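Chromosomal replication initiator protein dnaA (Aquifex aeolicus, PDB 1L8Q) probably binds the chromosomal replication origin in its ATP-bound form and starts assembly of the initiation complex, through an AAA+ ATPase domain joined to a double-stranded-DNA-binding domain. Local coordinates at residues S98-L103 and L130-I135; S35-I40 and G158-E163; K188-Y193 and K214-L219. All blocks are in the same frame, centred on the assembly; numbering follows the deposited sequence.

Contact 1: S98-L103 and L130-I135; sequences SVDLLL and LEKQII
Leu102 is gripped through its backbone by both neighbours of Ile134: its N gives a hydrogen bond to Gln133 O at 3.0 Å, and its O accepts one from Ile135 N at 2.9 Å. With Gln133 N to Asp100 O at 3.1 Å, they set the ladder of two parallel strands running 12° apart. On one face Leu101, Leu103, Gln133 and Ile135 meet. Leu103 and Ile135 lie side by side, CD2 of Leu103 resting 3.7 Å from Ile135 CB, while Leu101 CD2 reaches CG of Gln133 at 3.7 Å. The branched apolar chains of Leu101, Leu103 and Ile135 suit this face, which helix 50-63 covers through Ala61 and Leu54. The opposite face, with Leu102 and Ile134, packs on Leu127 and Phe124 of helix 114-129, the crossover helix of this beta-alpha-beta unit. In Gln133, CG anti to the backbone N (chi1 -176°) lies beside Leu101 CD2, and the bend at chi2 then turns the chain away from the neighbouring strand. Its NE2 serves Ile134 O and Tyr37 O, and its OE1 takes the N of Gly34; held at both ends, the buried amide can share an apolar face. Just before the two strands the Lys132 chain passes over Val99 O, CG at 3.4 Å, and NZ forms a salt bridge with Asp100 OD1 at 3.3 Å, on the anti side of the carboxylate. Asp100 OD2 is bound by Arg67 N. Shared between a lysine amine and a backbone amide, the acid probably has its charge well compensated where the buried strands give way to the partly exposed loops preceding them.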
ATOM      1  N   SER A  98     -26.666 -15.054   3.753  1.00 23.14           N
ATOM      2  CA  SER A  98     -27.924 -14.560   3.225  1.00 22.73           C
ATOM      3  C   SER A  98     -27.823 -13.341   2.328  1.00 22.53           C
ATOM      4  O   SER A  98     -28.832 -12.755   1.989  1.00 22.62           O
ATOM      5  CB  SER A  98     -28.834 -14.196   4.376  1.00 22.41           C
ATOM      6  OG  SER A  98     -28.615 -12.844   4.711  1.00 22.38           O
ATOM      7  N   VAL A  99     -26.626 -12.934   1.957  1.00 22.45           N
ATOM      8  CA  VAL A  99     -26.506 -11.718   1.168  1.00 22.47           C
ATOM      9  C   VAL A  99     -26.603 -11.990  -0.329  1.00 22.79           C
ATOM     10  O   VAL A  99     -26.532 -13.131  -0.761  1.00 22.92           O
ATOM     11  CB  VAL A  99     -25.178 -10.982   1.467  1.00 22.51           C
ATOM     12  CG1 VAL A  99     -25.117 -10.565   2.926  1.00 22.22           C
ATOM     13  CG2 VAL A  99     -24.000 -11.850   1.124  1.00 21.30           C
ATOM     14  N   ASP A 100     -26.794 -10.934  -1.113  1.00 23.07           N
ATOM     15  CA  ASP A 100     -26.726 -11.042  -2.564  1.00 23.60           C
ATOM     16  C   ASP A 100     -25.297 -10.725  -3.017  1.00 23.65           C
ATOM     17  O   ASP A 100     -24.885 -11.097  -4.113  1.00 24.06           O
ATOM     18  CB  ASP A 100     -27.662 -10.039  -3.241  1.00 23.77           C
ATOM     19  CG  ASP A 100     -29.106 -10.152  -2.768  1.00 25.88           C
ATOM     20  OD1 ASP A 100     -29.683 -11.263  -2.827  1.00 28.35           O
ATOM     21  OD2 ASP A 100     -29.757  -9.167  -2.349  1.00 26.63           O
ATOM     22  N   LEU A 101     -24.552 -10.019  -2.170  1.00 23.33           N
ATOM     23  CA  LEU A 101     -23.224  -9.534  -2.527  1.00 22.93           C
ATOM     24  C   LEU A 101     -22.308  -9.525  -1.309  1.00 22.86           C
ATOM     25  O   LEU A 101     -22.527  -8.757  -0.388  1.00 23.05           O
ATOM     26  CB  LEU A 101     -23.322  -8.092  -3.051  1.00 22.25           C
ATOM     27  CG  LEU A 101     -22.304  -7.616  -4.117  1.00 22.57           C
ATOM     28  CD1 LEU A 101     -21.931  -6.146  -3.954  1.00 20.20           C
ATOM     29  CD2 LEU A 101     -21.036  -8.479  -4.210  1.00 19.66           C
ATOM     30  N   LEU A 102     -21.282 -10.365  -1.315  1.00 22.66           N
ATOM     31  CA  LEU A 102     -20.314 -10.385  -0.234  1.00 23.03           C
ATOM     32  C   LEU A 102     -19.003  -9.736  -0.716  1.00 23.66           C
ATOM     33  O   LEU A 102     -18.479 -10.060  -1.795  1.00 24.13           O
ATOM     34  CB  LEU A 102     -20.081 -11.820   0.247  1.00 22.95           C
ATOM     35  CG  LEU A 102     -18.852 -12.056   1.117  1.00 23.58           C
ATOM     36  CD1 LEU A 102     -18.905 -11.184   2.310  1.00 25.50           C
ATOM     37  CD2 LEU A 102     -18.767 -13.491   1.544  1.00 25.07           C
ATOM     38  N   LEU A 103     -18.494  -8.790   0.050  1.00 23.67           N
ATOM     39  CA  LEU A 103     -17.258  -8.132  -0.315  1.00 23.65           C
ATOM     40  C   LEU A 103     -16.258  -8.343   0.797  1.00 23.83           C
ATOM     41  O   LEU A 103     -16.424  -7.775   1.890  1.00 23.87           O
ATOM     42  CB  LEU A 103     -17.491  -6.637  -0.496  1.00 23.96           C
ATOM     43  CG  LEU A 103     -18.609  -6.169  -1.444  1.00 23.22           C
ATOM     44  CD1 LEU A 103     -18.882  -4.709  -1.204  1.00 21.81           C
ATOM     45  CD2 LEU A 103     -18.255  -6.412  -2.905  1.00 20.80           C
ATOM     46  N   LEU A 130     -25.717 -20.751  -4.593  1.00 24.99           N
ATOM     47  CA  LEU A 130     -26.913 -19.945  -4.791  1.00 24.99           C
ATOM     48  C   LEU A 130     -26.671 -18.896  -5.862  1.00 25.15           C
ATOM     49  O   LEU A 130     -27.530 -18.058  -6.137  1.00 25.06           O
ATOM     50  CB  LEU A 130     -27.299 -19.259  -3.481  1.00 25.16           C
ATOM     51  CG  LEU A 130     -27.746 -20.177  -2.331  1.00 25.62           C
ATOM     52  CD1 LEU A 130     -27.678 -19.452  -0.993  1.00 25.50           C
ATOM     53  CD2 LEU A 130     -29.136 -20.713  -2.578  1.00 24.29           C
ATOM     54  N   GLU A 131     -25.493 -18.948  -6.474  1.00 25.13           N
ATOM     55  CA  GLU A 131     -25.111 -17.964  -7.466  1.00 25.38           C
ATOM     56  C   GLU A 131     -25.167 -16.550  -6.898  1.00 24.66           C
ATOM     57  O   GLU A 131     -25.648 -15.635  -7.551  1.00 24.61           O
ATOM     58  CB  GLU A 131     -25.983 -18.076  -8.715  1.00 26.03           C
ATOM     59  CG  GLU A 131     -25.721 -19.341  -9.528  1.00 29.27           C
ATOM     60  CD  GLU A 131     -26.558 -19.417 -10.798  1.00 32.44           C
ATOM     61  OE1 GLU A 131     -27.811 -19.423 -10.696  1.00 33.76           O
ATOM     62  OE2 GLU A 131     -25.968 -19.474 -11.898  1.00 32.54           O
ATOM     63  N   LYS A 132     -24.683 -16.388  -5.674  1.00 24.12           N
ATOM     64  CA  LYS A 132     -24.590 -15.067  -5.047  1.00 23.74           C
ATOM     65  C   LYS A 132     -23.189 -14.529  -5.312  1.00 23.46           C
ATOM     66  O   LYS A 132     -22.214 -15.296  -5.329  1.00 23.42           O
ATOM     67  CB  LYS A 132     -24.860 -15.153  -3.550  1.00 23.55           C
ATOM     68  CG  LYS A 132     -26.272 -15.494  -3.236  1.00 23.16           C
ATOM     69  CD  LYS A 132     -27.204 -14.650  -4.081  1.00 23.92           C
ATOM     70  CE  LYS A 132     -28.678 -14.884  -3.721  1.00 24.44           C
ATOM     71  NZ  LYS A 132     -29.584 -14.028  -4.544  1.00 23.56           N
ATOM     72  N   GLN A 133     -23.086 -13.223  -5.533  1.00 22.53           N
ATOM     73  CA  GLN A 133     -21.830 -12.641  -5.977  1.00 21.83           C
ATOM     74  C   GLN A 133     -20.830 -12.491  -4.863  1.00 21.37           C
ATOM     75  O   GLN A 133     -21.150 -12.009  -3.781  1.00 21.47           O
ATOM     76  CB  GLN A 133     -22.068 -11.290  -6.653  1.00 21.82           C
ATOM     77  CG  GLN A 133     -20.812 -10.649  -7.232  1.00 23.43           C
ATOM     78  CD  GLN A 133     -20.306 -11.369  -8.492  1.00 25.91           C
ATOM     79  OE1 GLN A 133     -21.027 -11.477  -9.486  1.00 27.23           O
ATOM     80  NE2 GLN A 133     -19.081 -11.862  -8.442  1.00 25.94           N
ATOM     81  N   ILE A 134     -19.607 -12.905  -5.134  1.00 21.03           N
ATOM     82  CA  ILE A 134     -18.532 -12.759  -4.189  1.00 20.50           C
ATOM     83  C   ILE A 134     -17.454 -11.932  -4.845  1.00 21.03           C
ATOM     84  O   ILE A 134     -17.070 -12.199  -5.981  1.00 21.00           O
ATOM     85  CB  ILE A 134     -17.964 -14.116  -3.836  1.00 20.45           C
ATOM     86  CG1 ILE A 134     -19.046 -15.010  -3.218  1.00 20.09           C
ATOM     87  CG2 ILE A 134     -16.783 -13.962  -2.895  1.00 19.53           C
ATOM     88  CD1 ILE A 134     -18.715 -16.491  -3.295  1.00 19.77           C
ATOM     89  N   ILE A 135     -16.989 -10.896  -4.156  1.00 20.96           N
ATOM     90  CA  ILE A 135     -15.867 -10.137  -4.645  1.00 20.75           C
ATOM     91  C   ILE A 135     -14.819 -10.068  -3.551  1.00 21.31           C
ATOM     92  O   ILE A 135     -15.103  -9.637  -2.436  1.00 21.14           O
ATOM     93  CB  ILE A 135     -16.290  -8.746  -5.076  1.00 20.87           C
ATOM     94  CG1 ILE A 135     -17.419  -8.833  -6.074  1.00 21.00           C
ATOM     95  CG2 ILE A 135     -15.120  -7.993  -5.715  1.00 20.87           C
ATOM     96  CD1 ILE A 135     -17.865  -7.500  -6.568  1.00 21.59           C
TER

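Contact 2: S35-I40 and G158-E163; sequences SLYNPI and GGILVE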
ATOM      1  N   SER A  35     -23.764 -14.465 -11.784  1.00 29.31           N
ATOM      2  CA  SER A  35     -23.925 -15.390 -12.897  1.00 30.35           C
ATOM      3  C   SER A  35     -22.819 -15.433 -13.949  1.00 30.42           C
ATOM      4  O   SER A  35     -22.722 -16.395 -14.715  1.00 31.22           O
ATOM      5  CB  SER A  35     -25.255 -15.137 -13.582  1.00 30.53           C
ATOM      6  OG  SER A  35     -26.234 -14.774 -12.618  1.00 33.14           O
ATOM      7  N   LEU A  36     -22.007 -14.393 -14.009  1.00 29.90           N
ATOM      8  CA  LEU A  36     -20.978 -14.298 -15.022  1.00 29.27           C
ATOM      9  C   LEU A  36     -19.615 -14.656 -14.426  1.00 28.70           C
ATOM     10  O   LEU A  36     -18.925 -15.570 -14.890  1.00 29.06           O
ATOM     11  CB  LEU A  36     -20.935 -12.868 -15.540  1.00 29.46           C
ATOM     12  CG  LEU A  36     -20.891 -12.594 -17.037  1.00 30.50           C
ATOM     13  CD1 LEU A  36     -20.317 -11.188 -17.283  1.00 30.60           C
ATOM     14  CD2 LEU A  36     -20.088 -13.656 -17.780  1.00 30.32           C
ATOM     15  N   TYR A  37     -19.234 -13.923 -13.395  1.00 27.47           N
ATOM     16  CA  TYR A  37     -17.970 -14.143 -12.744  1.00 26.30           C
ATOM     17  C   TYR A  37     -18.193 -14.377 -11.284  1.00 25.86           C
ATOM     18  O   TYR A  37     -18.785 -13.550 -10.613  1.00 26.26           O
ATOM     19  CB  TYR A  37     -17.094 -12.908 -12.884  1.00 26.24           C
ATOM     20  CG  TYR A  37     -16.886 -12.441 -14.292  1.00 25.07           C
ATOM     21  CD1 TYR A  37     -16.401 -13.308 -15.279  1.00 23.78           C
ATOM     22  CD2 TYR A  37     -17.138 -11.125 -14.642  1.00 23.76           C
ATOM     23  CE1 TYR A  37     -16.198 -12.871 -16.587  1.00 21.01           C
ATOM     24  CE2 TYR A  37     -16.926 -10.678 -15.946  1.00 23.00           C
ATOM     25  CZ  TYR A  37     -16.466 -11.559 -16.906  1.00 20.84           C
ATOM     26  OH  TYR A  37     -16.264 -11.111 -18.169  1.00 21.00           O
ATOM     27  N   ASN A  38     -17.693 -15.486 -10.774  1.00 25.24           N
ATOM     28  CA  ASN A  38     -17.814 -15.773  -9.365  1.00 24.81           C
ATOM     29  C   ASN A  38     -16.804 -16.823  -9.008  1.00 24.00           C
ATOM     30  O   ASN A  38     -16.873 -17.925  -9.497  1.00 24.80           O
ATOM     31  CB  ASN A  38     -19.233 -16.264  -9.028  1.00 24.79           C
ATOM     32  CG  ASN A  38     -19.732 -15.749  -7.657  1.00 26.17           C
ATOM     33  OD1 ASN A  38     -19.159 -14.814  -7.068  1.00 26.15           O
ATOM     34  ND2 ASN A  38     -20.802 -16.356  -7.160  1.00 26.62           N
ATOM     35  N   PRO A  39     -15.836 -16.468  -8.187  1.00 23.10           N
ATOM     36  CA  PRO A  39     -15.735 -15.128  -7.638  1.00 22.34           C
ATOM     37  C   PRO A  39     -14.891 -14.210  -8.497  1.00 22.04           C
ATOM     38  O   PRO A  39     -14.269 -14.639  -9.476  1.00 21.76           O
ATOM     39  CB  PRO A  39     -14.979 -15.353  -6.335  1.00 21.99           C
ATOM     40  CG  PRO A  39     -14.254 -16.648  -6.517  1.00 23.30           C
ATOM     41  CD  PRO A  39     -14.740 -17.336  -7.745  1.00 22.79           C
ATOM     42  N   ILE A  40     -14.879 -12.938  -8.108  1.00 21.80           N
ATOM     43  CA  ILE A  40     -13.976 -11.952  -8.655  1.00 21.57           C
ATOM     44  C   ILE A  40     -12.929 -11.722  -7.580  1.00 21.80           C
ATOM     45  O   ILE A  40     -13.274 -11.473  -6.434  1.00 21.85           O
ATOM     46  CB  ILE A  40     -14.703 -10.644  -8.900  1.00 21.38           C
ATOM     47  CG1 ILE A  40     -15.701 -10.788 -10.028  1.00 21.04           C
ATOM     48  CG2 ILE A  40     -13.715  -9.526  -9.223  1.00 20.13           C
ATOM     49  CD1 ILE A  40     -16.499  -9.559 -10.236  1.00 19.77           C
ATOM     50  N   GLY A 158     -10.999 -20.530  -9.611  1.00 19.40           N
ATOM     51  CA  GLY A 158     -12.059 -20.946 -10.487  1.00 19.23           C
ATOM     52  C   GLY A 158     -12.786 -19.736 -11.035  1.00 19.70           C
ATOM     53  O   GLY A 158     -13.555 -19.822 -11.986  1.00 19.92           O
ATOM     54  N   GLY A 159     -12.537 -18.581 -10.451  1.00 20.04           N
ATOM     55  CA  GLY A 159     -13.236 -17.387 -10.907  1.00 20.83           C
ATOM     56  C   GLY A 159     -12.456 -16.521 -11.877  1.00 20.82           C
ATOM     57  O   GLY A 159     -11.893 -17.013 -12.862  1.00 20.94           O
ATOM     58  N   ILE A 160     -12.442 -15.220 -11.608  1.00 20.68           N
ATOM     59  CA  ILE A 160     -11.660 -14.290 -12.409  1.00 20.74           C
ATOM     60  C   ILE A 160     -10.709 -13.467 -11.547  1.00 21.19           C
ATOM     61  O   ILE A 160     -11.116 -12.818 -10.579  1.00 21.89           O
ATOM     62  CB  ILE A 160     -12.560 -13.384 -13.294  1.00 20.46           C
ATOM     63  CG1 ILE A 160     -11.695 -12.426 -14.121  1.00 20.16           C
ATOM     64  CG2 ILE A 160     -13.570 -12.620 -12.462  1.00 19.22           C
ATOM     65  CD1 ILE A 160     -12.334 -11.999 -15.446  1.00 18.36           C
ATOM     66  N   LEU A 161      -9.434 -13.528 -11.886  1.00 21.80           N
ATOM     67  CA  LEU A 161      -8.391 -12.822 -11.147  1.00 22.43           C
ATOM     68  C   LEU A 161      -7.938 -11.638 -11.957  1.00 22.61           C
ATOM     69  O   LEU A 161      -7.525 -11.797 -13.094  1.00 22.83           O
ATOM     70  CB  LEU A 161      -7.185 -13.735 -10.946  1.00 21.96           C
ATOM     71  CG  LEU A 161      -7.217 -14.724  -9.790  1.00 22.61           C
ATOM     72  CD1 LEU A 161      -8.609 -15.222  -9.532  1.00 21.90           C
ATOM     73  CD2 LEU A 161      -6.222 -15.880 -10.028  1.00 21.05           C
ATOM     74  N   VAL A 162      -7.981 -10.452 -11.378  1.00 22.98           N
ATOM     75  CA  VAL A 162      -7.538  -9.274 -12.107  1.00 24.03           C
ATOM     76  C   VAL A 162      -6.640  -8.358 -11.277  1.00 24.71           C
ATOM     77  O   VAL A 162      -7.014  -7.883 -10.211  1.00 25.74           O
ATOM     78  CB  VAL A 162      -8.719  -8.468 -12.669  1.00 23.73           C
ATOM     79  CG1 VAL A 162      -9.742  -9.398 -13.277  1.00 24.44           C
ATOM     80  CG2 VAL A 162      -9.360  -7.694 -11.599  1.00 24.76           C
ATOM     81  N   GLU A 163      -5.448  -8.120 -11.777  1.00 25.20           N
ATOM     82  CA  GLU A 163      -4.500  -7.240 -11.133  1.00 25.98           C
ATOM     83  C   GLU A 163      -4.937  -5.797 -11.333  1.00 25.53           C
ATOM     84  O   GLU A 163      -5.443  -5.451 -12.364  1.00 26.16           O
ATOM     85  CB  GLU A 163      -3.126  -7.458 -11.764  1.00 25.93           C
ATOM     86  CG  GLU A 163      -1.991  -6.699 -11.132  1.00 29.50           C
ATOM     87  CD  GLU A 163      -0.642  -7.192 -11.629  1.00 35.21           C
ATOM     88  OE1 GLU A 163      -0.621  -7.877 -12.689  1.00 38.42           O
ATOM     89  OE2 GLU A 163       0.394  -6.915 -10.963  1.00 34.61           O
TER
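Tyr37 and Ile160 meet where the loop leading into strand 40-43 runs up to strand 160-163, an outermost strand of the parallel five-stranded sheet of the AAA+ P-loop fold. Starting from CB, Tyr37 can be followed outward along Ile160. CB lies 3.6 Å from Ile160 CG2, and CG is nearly as close to the same methyl at 3.8 Å. CD1 of the ring still meets that methyl; farther along, CE1 comes within 4.1 Å of Ile160 CD1, which sits over one ring face toward the rim, with Leu36 CB over the opposite face. At the tip, OH is hydrogen-bonded to Glu28 OE2 of helix 20-31, whose Val25 also touches both Tyr37 and Ile160. A tyrosine suits this partly exposed place because its ring can pack on an aliphatic chain while the hydroxyl finds a polar partner. Ile160 presents two branches at once: CG1 is anti to the backbone N (chi1 -180°), which leaves CG2 between N and the carbonyl carbon, against Tyr37 and also 3.7 Å from Ile40 CG1. Ile40 pairs with Ile160 in the parallel bridge, their side chains alongside each other. Before them, Pro39, preceded by a cis peptide bond, lays its CD against Gly159 CA at 3.5 Å. A side chain at Gly159 would probably crowd Pro39 O, consistent with a glycine here; that oxygen accepts the hydrogen bond of Ile160 N at 2.9 Å.

Contact 3: K188-Y193 and K214-L219; sequences KEVIDY and KGFEGL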
ATOM      1  N   LYS A 188       1.032  23.947 -13.549  1.00 34.69           N
ATOM      2  CA  LYS A 188       1.927  22.913 -14.055  1.00 34.75           C
ATOM      3  C   LYS A 188       2.949  22.413 -13.017  1.00 34.26           C
ATOM      4  O   LYS A 188       3.054  21.213 -12.788  1.00 34.34           O
ATOM      5  CB  LYS A 188       2.630  23.368 -15.344  1.00 34.90           C
ATOM      6  CG  LYS A 188       3.173  22.197 -16.191  1.00 36.55           C
ATOM      7  CD  LYS A 188       3.928  22.676 -17.458  1.00 37.16           C
ATOM      8  CE  LYS A 188       4.318  21.498 -18.364  1.00 37.60           C
ATOM      9  NZ  LYS A 188       5.024  20.399 -17.626  1.00 38.22           N
ATOM     10  N   GLU A 189       3.675  23.332 -12.378  1.00 33.70           N
ATOM     11  CA  GLU A 189       4.731  22.939 -11.440  1.00 33.23           C
ATOM     12  C   GLU A 189       4.225  22.091 -10.285  1.00 32.27           C
ATOM     13  O   GLU A 189       4.902  21.164  -9.849  1.00 32.49           O
ATOM     14  CB  GLU A 189       5.453  24.156 -10.874  1.00 33.42           C
ATOM     15  CG  GLU A 189       5.824  25.191 -11.893  1.00 36.15           C
ATOM     16  CD  GLU A 189       4.815  26.319 -11.951  1.00 39.99           C
ATOM     17  OE1 GLU A 189       4.563  26.954 -10.885  1.00 40.46           O
ATOM     18  OE2 GLU A 189       4.279  26.572 -13.057  1.00 40.52           O
ATOM     19  N   VAL A 190       3.051  22.431  -9.775  1.00 30.84           N
ATOM     20  CA  VAL A 190       2.494  21.721  -8.646  1.00 29.49           C
ATOM     21  C   VAL A 190       2.099  20.338  -9.092  1.00 28.79           C
ATOM     22  O   VAL A 190       2.476  19.355  -8.462  1.00 28.37           O
ATOM     23  CB  VAL A 190       1.273  22.467  -8.060  1.00 29.51           C
ATOM     24  CG1 VAL A 190       0.770  21.764  -6.824  1.00 27.61           C
ATOM     25  CG2 VAL A 190       1.641  23.901  -7.747  1.00 28.34           C
ATOM     26  N   ILE A 191       1.348  20.273 -10.193  1.00 28.21           N
ATOM     27  CA  ILE A 191       0.935  18.997 -10.779  1.00 28.00           C
ATOM     28  C   ILE A 191       2.147  18.164 -11.066  1.00 27.71           C
ATOM     29  O   ILE A 191       2.186  16.994 -10.701  1.00 28.17           O
ATOM     30  CB  ILE A 191       0.119  19.204 -12.060  1.00 28.21           C
ATOM     31  CG1 ILE A 191      -1.132  20.027 -11.745  1.00 28.12           C
ATOM     32  CG2 ILE A 191      -0.282  17.864 -12.656  1.00 27.49           C
ATOM     33  CD1 ILE A 191      -1.730  20.709 -12.928  1.00 25.69           C
ATOM     34  N   ASP A 192       3.159  18.767 -11.686  1.00 27.16           N
ATOM     35  CA  ASP A 192       4.413  18.056 -11.922  1.00 27.24           C
ATOM     36  C   ASP A 192       5.071  17.587 -10.614  1.00 27.11           C
ATOM     37  O   ASP A 192       5.453  16.423 -10.491  1.00 27.59           O
ATOM     38  CB  ASP A 192       5.390  18.886 -12.752  1.00 26.94           C
ATOM     39  CG  ASP A 192       5.077  18.835 -14.258  1.00 28.40           C
ATOM     40  OD1 ASP A 192       4.189  18.040 -14.664  1.00 29.29           O
ATOM     41  OD2 ASP A 192       5.655  19.565 -15.105  1.00 27.73           O
ATOM     42  N   TYR A 193       5.178  18.478  -9.634  1.00 26.58           N
ATOM     43  CA  TYR A 193       5.800  18.116  -8.371  1.00 26.02           C
ATOM     44  C   TYR A 193       5.155  16.881  -7.800  1.00 26.56           C
ATOM     45  O   TYR A 193       5.833  16.008  -7.270  1.00 26.14           O
ATOM     46  CB  TYR A 193       5.670  19.238  -7.334  1.00 25.43           C
ATOM     47  CG  TYR A 193       6.112  18.804  -5.951  1.00 23.36           C
ATOM     48  CD1 TYR A 193       7.456  18.873  -5.574  1.00 21.76           C
ATOM     49  CD2 TYR A 193       5.210  18.286  -5.047  1.00 21.10           C
ATOM     50  CE1 TYR A 193       7.870  18.473  -4.321  1.00 20.13           C
ATOM     51  CE2 TYR A 193       5.621  17.863  -3.784  1.00 20.87           C
ATOM     52  CZ  TYR A 193       6.949  17.965  -3.429  1.00 20.66           C
ATOM     53  OH  TYR A 193       7.366  17.541  -2.179  1.00 21.01           O
ATOM     54  N   LYS A 214       2.912  25.400   4.406  1.00 17.73           N
ATOM     55  CA  LYS A 214       4.152  26.121   4.174  1.00 17.81           C
ATOM     56  C   LYS A 214       4.167  26.867   2.852  1.00 17.97           C
ATOM     57  O   LYS A 214       5.106  27.607   2.561  1.00 17.75           O
ATOM     58  CB  LYS A 214       5.330  25.143   4.199  1.00 17.75           C
ATOM     59  CG  LYS A 214       5.318  24.161   5.364  1.00 19.48           C
ATOM     60  CD  LYS A 214       6.736  23.789   5.770  1.00 22.02           C
ATOM     61  CE  LYS A 214       7.272  24.858   6.725  1.00 24.08           C
ATOM     62  NZ  LYS A 214       8.727  24.988   6.634  1.00 27.19           N
ATOM     63  N   GLY A 215       3.126  26.683   2.049  1.00 18.18           N
ATOM     64  CA  GLY A 215       3.115  27.215   0.697  1.00 18.55           C
ATOM     65  C   GLY A 215       3.889  26.257  -0.217  1.00 18.60           C
ATOM     66  O   GLY A 215       4.806  25.558   0.238  1.00 18.30           O
ATOM     67  N   PHE A 216       3.545  26.218  -1.503  1.00 18.25           N
ATOM     68  CA  PHE A 216       4.240  25.296  -2.393  1.00 17.53           C
ATOM     69  C   PHE A 216       5.740  25.578  -2.364  1.00 17.81           C
ATOM     70  O   PHE A 216       6.565  24.657  -2.312  1.00 18.05           O
ATOM     71  CB  PHE A 216       3.713  25.384  -3.826  1.00 16.93           C
ATOM     72  CG  PHE A 216       4.483  24.532  -4.802  1.00 14.37           C
ATOM     73  CD1 PHE A 216       4.465  23.146  -4.693  1.00 11.52           C
ATOM     74  CD2 PHE A 216       5.237  25.120  -5.814  1.00 12.43           C
ATOM     75  CE1 PHE A 216       5.169  22.364  -5.555  1.00 11.64           C
ATOM     76  CE2 PHE A 216       5.953  24.342  -6.714  1.00 12.98           C
ATOM     77  CZ  PHE A 216       5.920  22.945  -6.585  1.00 12.90           C
ATOM     78  N   GLU A 217       6.097  26.852  -2.381  1.00 17.76           N
ATOM     79  CA  GLU A 217       7.516  27.217  -2.409  1.00 18.43           C
ATOM     80  C   GLU A 217       8.208  27.048  -1.051  1.00 18.57           C
ATOM     81  O   GLU A 217       9.439  26.992  -0.976  1.00 17.94           O
ATOM     82  CB  GLU A 217       7.721  28.616  -2.992  1.00 17.66           C
ATOM     83  CG  GLU A 217       7.136  28.740  -4.387  1.00 18.98           C
ATOM     84  CD  GLU A 217       7.422  30.075  -5.048  1.00 21.30           C
ATOM     85  OE1 GLU A 217       7.642  31.068  -4.339  1.00 22.45           O
ATOM     86  OE2 GLU A 217       7.415  30.139  -6.287  1.00 22.21           O
ATOM     87  N   GLY A 218       7.402  26.930   0.002  1.00 19.26           N
ATOM     88  CA  GLY A 218       7.905  26.669   1.331  1.00 20.42           C
ATOM     89  C   GLY A 218       8.324  25.223   1.413  1.00 21.50           C
ATOM     90  O   GLY A 218       9.359  24.903   1.991  1.00 21.46           O
ATOM     91  N   LEU A 219       7.535  24.349   0.792  1.00 22.95           N
ATOM     92  CA  LEU A 219       7.842  22.923   0.758  1.00 24.14           C
ATOM     93  C   LEU A 219       9.095  22.686  -0.056  1.00 24.94           C
ATOM     94  O   LEU A 219       9.973  21.913   0.341  1.00 25.79           O
ATOM     95  CB  LEU A 219       6.665  22.113   0.187  1.00 23.83           C
ATOM     96  CG  LEU A 219       6.911  20.593   0.215  1.00 24.70           C
ATOM     97  CD1 LEU A 219       7.386  20.125   1.610  1.00 20.99           C
ATOM     98  CD2 LEU A 219       5.661  19.834  -0.252  1.00 25.07           C
TER
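Phe216 turns its edge toward the face of Tyr193 in an offset edge-to-face pair, the ring centroids 5.6 Å apart and the planes at 83°. Its CE1 leads the approach, 3.6 Å from Tyr193 CB and 3.7 Å from Tyr193 CG. One face of the same phenylalanine ring is covered by Val190, whose CG2 stands 4.1 Å above the ring centre in a CH-pi contact; a beta-branched valine offers a methyl there without a long chain to place. With CG anti to the backbone N (chi1 171°), the Tyr193 ring starts out beside Phe216 CE1. Farther out, its OH lies 3.4 Å from CD2 of Leu219, a side chain crossing it at about a right angle, and that hydroxyl is hydrogen-bonded to Glu223 OE1. An alanine in place of Tyr193 would probably cost Phe216 its edge-to-face partner, open a gap beside Leu219 CD2, and leave Glu223 without its hydroxyl partner. Gly215, at positive phi, caps helix 216-241 straight after helix 201-214. The contact thus sets the start of helix 216-241, where domain IV, which probably binds double-stranded DNA, is taken to begin, against helix 188-197; Ile211 of helix 201-214 touches both Phe216 and Leu219, and Leu179 of helix 168-181 packs on Val190.

How the contacts relate
Contacts 1 and 2 belong to one parallel sheet, whereas contact 3 lies on the far side of the chain's centre, its centre about 45 Å from that of contact 1 and 42 Å from that of contact 2. Contact 1 is nested in the chain loop that contact 2 closes, and the two touch: Asn38 bridges them, its ND2 probably bonding Lys132 O and its OD1 Ile134 N. Contact 1 is buried and built on a backbone ladder; contact 2, at an outermost strand and partly buried, has a single backbone bond plus aromatic and aliphatic packing. Contact 3, a surface contact between helices, relies instead on ring and methyl packing.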